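Local coordinates for protein ionotropic glutamate receptor bacterial homologue (Nostoc punctiforme, PDB 2PYY) that binds L-glutamate as the ligand-binding core of a bacterial ionotropic glutamate receptor, probably coupling agonist capture to channel gating, at residues 88-96 with 171-179. Numbering follows the deposited sequence.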
ATOM      1  N   SER B  88      -2.838   1.166 -11.353  1.00 18.30           N
ATOM      2  CA  SER B  88      -3.042   2.584 -11.024  1.00 19.83           C
ATOM      3  C   SER B  88      -1.876   3.154 -10.205  1.00 18.63           C
ATOM      4  O   SER B  88      -0.805   2.562 -10.158  1.00 20.94           O
ATOM      5  CB  SER B  88      -4.352   2.736 -10.239  1.00 18.19           C
ATOM      6  OG  SER B  88      -4.655   4.091  -9.955  1.00 20.39           O
ATOM      7  N   GLY B  89      -2.086   4.307  -9.576  1.00 19.30           N
ATOM      8  CA  GLY B  89      -1.033   4.893  -8.771  1.00 19.78           C
ATOM      9  C   GLY B  89      -1.364   6.294  -8.305  1.00 20.44           C
ATOM     10  O   GLY B  89      -2.321   6.907  -8.778  1.00 22.40           O
ATOM     11  N   LEU B  90      -0.568   6.816  -7.380  1.00 20.35           N
ATOM     12  CA  LEU B  90      -0.798   8.159  -6.861  1.00 21.00           C
ATOM     13  C   LEU B  90      -0.178   9.198  -7.772  1.00 23.08           C
ATOM     14  O   LEU B  90       0.869   8.963  -8.378  1.00 22.17           O
ATOM     15  CB  LEU B  90      -0.196   8.287  -5.466  1.00 20.63           C
ATOM     16  CG  LEU B  90      -0.596   7.202  -4.466  1.00 19.72           C
ATOM     17  CD1 LEU B  90       0.159   7.405  -3.161  1.00 18.73           C
ATOM     18  CD2 LEU B  90      -2.097   7.240  -4.245  1.00 20.83           C
ATOM     19  N   GLN B  91      -0.826  10.349  -7.869  1.00 24.07           N
ATOM     20  CA  GLN B  91      -0.317  11.428  -8.695  1.00 26.17           C
ATOM     21  C   GLN B  91      -0.686  12.761  -8.060  1.00 26.01           C
ATOM     22  O   GLN B  91      -1.596  12.833  -7.235  1.00 24.95           O
ATOM     23  CB  GLN B  91      -0.895  11.326 -10.106  1.00 31.10           C
ATOM     24  CG  GLN B  91      -0.169  12.177 -11.136  1.00 33.01           C
ATOM     25  CD  GLN B  91      -0.229  11.567 -12.521  1.00 36.29           C
ATOM     26  OE1 GLN B  91      -1.298  11.171 -12.986  1.00 38.08           O
ATOM     27  NE2 GLN B  91       0.924  11.487 -13.193  1.00 38.33           N
ATOM     28  N   ILE B  92       0.026  13.811  -8.453  1.00 25.43           N
ATOM     29  CA  ILE B  92      -0.205  15.140  -7.912  1.00 25.47           C
ATOM     30  C   ILE B  92      -1.112  15.985  -8.809  1.00 24.85           C
ATOM     31  O   ILE B  92      -1.062  15.880 -10.037  1.00 24.38           O
ATOM     32  CB  ILE B  92       1.139  15.896  -7.714  1.00 24.92           C
ATOM     33  CG1 ILE B  92       2.113  15.043  -6.894  1.00 25.81           C
ATOM     34  CG2 ILE B  92       0.892  17.212  -7.009  1.00 26.88           C
ATOM     35  CD1 ILE B  92       3.505  15.648  -6.748  1.00 24.32           C
ATOM     36  N   MET B  93      -1.947  16.811  -8.178  1.00 23.05           N
ATOM     37  CA  MET B  93      -2.859  17.714  -8.877  1.00 23.10           C
ATOM     38  C   MET B  93      -2.885  19.055  -8.142  1.00 26.52           C
ATOM     39  O   MET B  93      -3.074  19.097  -6.926  1.00 25.51           O
ATOM     40  CB  MET B  93      -4.278  17.134  -8.925  1.00 22.31           C
ATOM     41  CG  MET B  93      -5.296  18.063  -9.572  1.00 22.29           C
ATOM     42  SD  MET B  93      -6.954  17.349  -9.768  1.00 24.44           S
ATOM     43  CE  MET B  93      -7.635  17.583  -8.067  1.00 22.02           C
ATOM     44  N   VAL B  94      -2.682  20.146  -8.878  1.00 29.24           N
ATOM     45  CA  VAL B  94      -2.687  21.483  -8.285  1.00 32.07           C
ATOM     46  C   VAL B  94      -3.596  22.404  -9.087  1.00 33.79           C
ATOM     47  O   VAL B  94      -4.063  22.033 -10.161  1.00 34.32           O
ATOM     48  CB  VAL B  94      -1.264  22.096  -8.251  1.00 31.61           C
ATOM     49  CG1 VAL B  94      -0.334  21.241  -7.389  1.00 32.64           C
ATOM     50  CG2 VAL B  94      -0.713  22.212  -9.657  1.00 32.32           C
ATOM     51  N   ARG B  95      -3.859  23.596  -8.557  1.00 36.59           N
ATOM     52  CA  ARG B  95      -4.701  24.569  -9.249  1.00 40.05           C
ATOM     53  C   ARG B  95      -3.953  25.134 -10.446  1.00 41.90           C
ATOM     54  O   ARG B  95      -2.739  25.325 -10.389  1.00 42.63           O
ATOM     55  CB  ARG B  95      -5.079  25.714  -8.308  1.00 41.89           C
ATOM     56  CG  ARG B  95      -6.284  25.430  -7.440  1.00 43.66           C
ATOM     57  CD  ARG B  95      -6.589  26.583  -6.493  1.00 46.20           C
ATOM     58  NE  ARG B  95      -5.739  26.551  -5.308  1.00 47.77           N
ATOM     59  CZ  ARG B  95      -4.514  27.061  -5.243  1.00 47.69           C
ATOM     60  NH1 ARG B  95      -3.981  27.662  -6.299  1.00 47.17           N
ATOM     61  NH2 ARG B  95      -3.815  26.953  -4.121  1.00 48.09           N
ATOM     62  N   ASN B  96      -4.671  25.398 -11.531  1.00 43.96           N
ATOM     63  CA  ASN B  96      -4.046  25.952 -12.727  1.00 46.54           C
ATOM     64  C   ASN B  96      -4.052  27.476 -12.681  1.00 46.69           C
ATOM     65  O   ASN B  96      -3.045  28.106 -12.350  1.00 46.19           O
ATOM     66  CB  ASN B  96      -4.773  25.469 -13.986  1.00 48.69           C
ATOM     67  CG  ASN B  96      -6.258  25.765 -13.954  1.00 50.95           C
ATOM     68  OD1 ASN B  96      -6.976  25.510 -14.923  1.00 52.64           O
ATOM     69  ND2 ASN B  96      -6.731  26.303 -12.836  1.00 53.61           N
ATOM     70  N   LYS B 171     -12.623  20.416 -15.204  1.00 44.15           N
ATOM     71  CA  LYS B 171     -12.026  20.856 -16.459  1.00 45.25           C
ATOM     72  C   LYS B 171     -11.774  22.365 -16.479  1.00 45.16           C
ATOM     73  O   LYS B 171     -12.662  23.159 -16.157  1.00 43.78           O
ATOM     74  CB  LYS B 171     -12.922  20.455 -17.637  1.00 45.43           C
ATOM     75  CG  LYS B 171     -12.215  20.468 -18.988  1.00 47.22           C
ATOM     76  CD  LYS B 171     -13.121  19.932 -20.086  1.00 47.07           C
ATOM     77  CE  LYS B 171     -12.376  19.773 -21.397  1.00 47.59           C
ATOM     78  NZ  LYS B 171     -13.258  19.244 -22.477  1.00 48.17           N
ATOM     79  N   GLY B 172     -10.548  22.735 -16.842  1.00 45.76           N
ATOM     80  CA  GLY B 172     -10.165  24.134 -16.927  1.00 47.01           C
ATOM     81  C   GLY B 172     -10.147  24.845 -15.594  1.00 47.61           C
ATOM     82  O   GLY B 172     -10.315  26.062 -15.528  1.00 47.64           O
ATOM     83  N   LYS B 173      -9.937  24.088 -14.524  1.00 47.19           N
ATOM     84  CA  LYS B 173      -9.910  24.667 -13.187  1.00 46.64           C
ATOM     85  C   LYS B 173      -8.829  24.007 -12.352  1.00 44.70           C
ATOM     86  O   LYS B 173      -8.588  24.399 -11.210  1.00 44.92           O
ATOM     87  CB  LYS B 173     -11.272  24.478 -12.517  1.00 47.73           C
ATOM     88  CG  LYS B 173     -12.449  24.870 -13.400  1.00 49.51           C
ATOM     89  CD  LYS B 173     -13.764  24.818 -12.642  1.00 51.70           C
ATOM     90  CE  LYS B 173     -14.060  23.420 -12.127  1.00 52.77           C
ATOM     91  NZ  LYS B 173     -15.342  23.374 -11.357  1.00 54.29           N
ATOM     92  N   VAL B 174      -8.167  23.016 -12.940  1.00 42.45           N
ATOM     93  CA  VAL B 174      -7.128  22.293 -12.234  1.00 41.24           C
ATOM     94  C   VAL B 174      -6.116  21.702 -13.213  1.00 40.43           C
ATOM     95  O   VAL B 174      -6.309  21.771 -14.424  1.00 41.28           O
ATOM     96  CB  VAL B 174      -7.760  21.162 -11.389  1.00 41.55           C
ATOM     97  CG1 VAL B 174      -7.874  19.890 -12.211  1.00 39.25           C
ATOM     98  CG2 VAL B 174      -6.966  20.950 -10.125  1.00 42.01           C
ATOM     99  N   GLU B 175      -5.036  21.126 -12.692  1.00 39.41           N
ATOM    100  CA  GLU B 175      -4.012  20.535 -13.546  1.00 37.66           C
ATOM    101  C   GLU B 175      -3.258  19.408 -12.837  1.00 36.35           C
ATOM    102  O   GLU B 175      -2.984  19.490 -11.639  1.00 34.53           O
ATOM    103  CB  GLU B 175      -3.019  21.620 -14.004  1.00 39.62           C
ATOM    104  CG  GLU B 175      -1.818  21.091 -14.796  1.00 39.00           C
ATOM    105  CD  GLU B 175      -0.843  22.186 -15.237  1.00 39.85           C
ATOM    106  OE1 GLU B 175       0.156  21.851 -15.904  1.00 38.83           O
ATOM    107  OE2 GLU B 175      -1.069  23.374 -14.922  1.00 39.28           O
ATOM    108  N   ILE B 176      -2.939  18.353 -13.585  1.00 35.30           N
ATOM    109  CA  ILE B 176      -2.205  17.207 -13.051  1.00 35.46           C
ATOM    110  C   ILE B 176      -0.735  17.388 -13.401  1.00 35.36           C
ATOM    111  O   ILE B 176      -0.401  17.696 -14.544  1.00 35.16           O
ATOM    112  CB  ILE B 176      -2.710  15.882 -13.665  1.00 36.81           C
ATOM    113  CG1 ILE B 176      -4.157  15.638 -13.238  1.00 37.13           C
ATOM    114  CG2 ILE B 176      -1.810  14.721 -13.234  1.00 36.10           C
ATOM    115  CD1 ILE B 176      -4.771  14.384 -13.812  1.00 39.73           C
ATOM    116  N   VAL B 177       0.142  17.184 -12.421  1.00 34.88           N
ATOM    117  CA  VAL B 177       1.569  17.371 -12.640  1.00 35.21           C
ATOM    118  C   VAL B 177       2.446  16.212 -12.180  1.00 36.64           C
ATOM    119  O   VAL B 177       2.072  15.431 -11.300  1.00 36.65           O
ATOM    120  CB  VAL B 177       2.068  18.655 -11.936  1.00 35.75           C
ATOM    121  CG1 VAL B 177       3.489  18.980 -12.384  1.00 35.10           C
ATOM    122  CG2 VAL B 177       1.133  19.819 -12.250  1.00 33.35           C
ATOM    123  N   GLY B 178       3.624  16.120 -12.792  1.00 36.55           N
ATOM    124  CA  GLY B 178       4.575  15.081 -12.451  1.00 37.40           C
ATOM    125  C   GLY B 178       4.140  13.690 -12.853  1.00 37.99           C
ATOM    126  O   GLY B 178       3.047  13.489 -13.382  1.00 37.24           O
ATOM    127  N   SER B 179       5.013  12.723 -12.605  1.00 39.30           N
ATOM    128  CA  SER B 179       4.731  11.330 -12.924  1.00 40.29           C
ATOM    129  C   SER B 179       4.081  10.659 -11.722  1.00 39.19           C
ATOM    130  O   SER B 179       3.827  11.302 -10.701  1.00 39.54           O
ATOM    131  CB  SER B 179       6.029  10.613 -13.290  1.00 42.22           C
ATOM    132  OG  SER B 179       7.073  10.926 -12.377  1.00 43.59           O
TER
HETATM  133  O   HOH W   1       2.837  13.525  -9.691  1.00 30.72           O
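V94 and E175 face each other as an antiparallel hydrogen-bonded pair. V94 N gives to E175 O at 2.9 Å, and E175 N returns a bond to V94 O. A third bond runs from V177 N to I92 O at 3.0 Å; here the donor stands above the carbonyl plane. M93 and I176 form the non-hydrogen-bonded pair between. There M93 CA makes a CA-H...O contact with E175 O.

At I92 and V177 the strands part, and one water bridges them. It accepts from I92 N and donates to V177 O and S179 O.

Q91 reaches across at this end. Its CG is anti to the backbone N (chi1 -165°), and the extended chain then runs at about a right angle to I176. CB makes no close contact with 171-179. CG lies 3.7 Å from I176 CG2, and CD rests on the same methyl. OE1 also touches that methyl, at 3.6 Å. NE2 gives a weak, bent bond to G178 O at 2.9 Å. Cut back to an alanine here, the side chain would lose its amide, which would probably leave G178 O without this weak donor and I176 CG2 less covered.

M93 and V174 also cross at about a right angle. M93 CG presses on V174 CG2 at 3.4 Å, a tight fit, and SD touches both methyls. On the face that carries I92 and E175, V94 CG2 meets V177 CG2 at 4.0 Å.

Further back along its strand, the side chain of L90 is about 6 Å from the bound glutamate. The contact joins neighbouring strands of the mixed sheet in one lobe of the periplasmic-binding-protein fold. Strand 154-158 flanks 86-94 on its other edge. L147 of helix 140-148 touches M93 and V174. L162 packs on M93 and L163 on I176, both from helix 159-166.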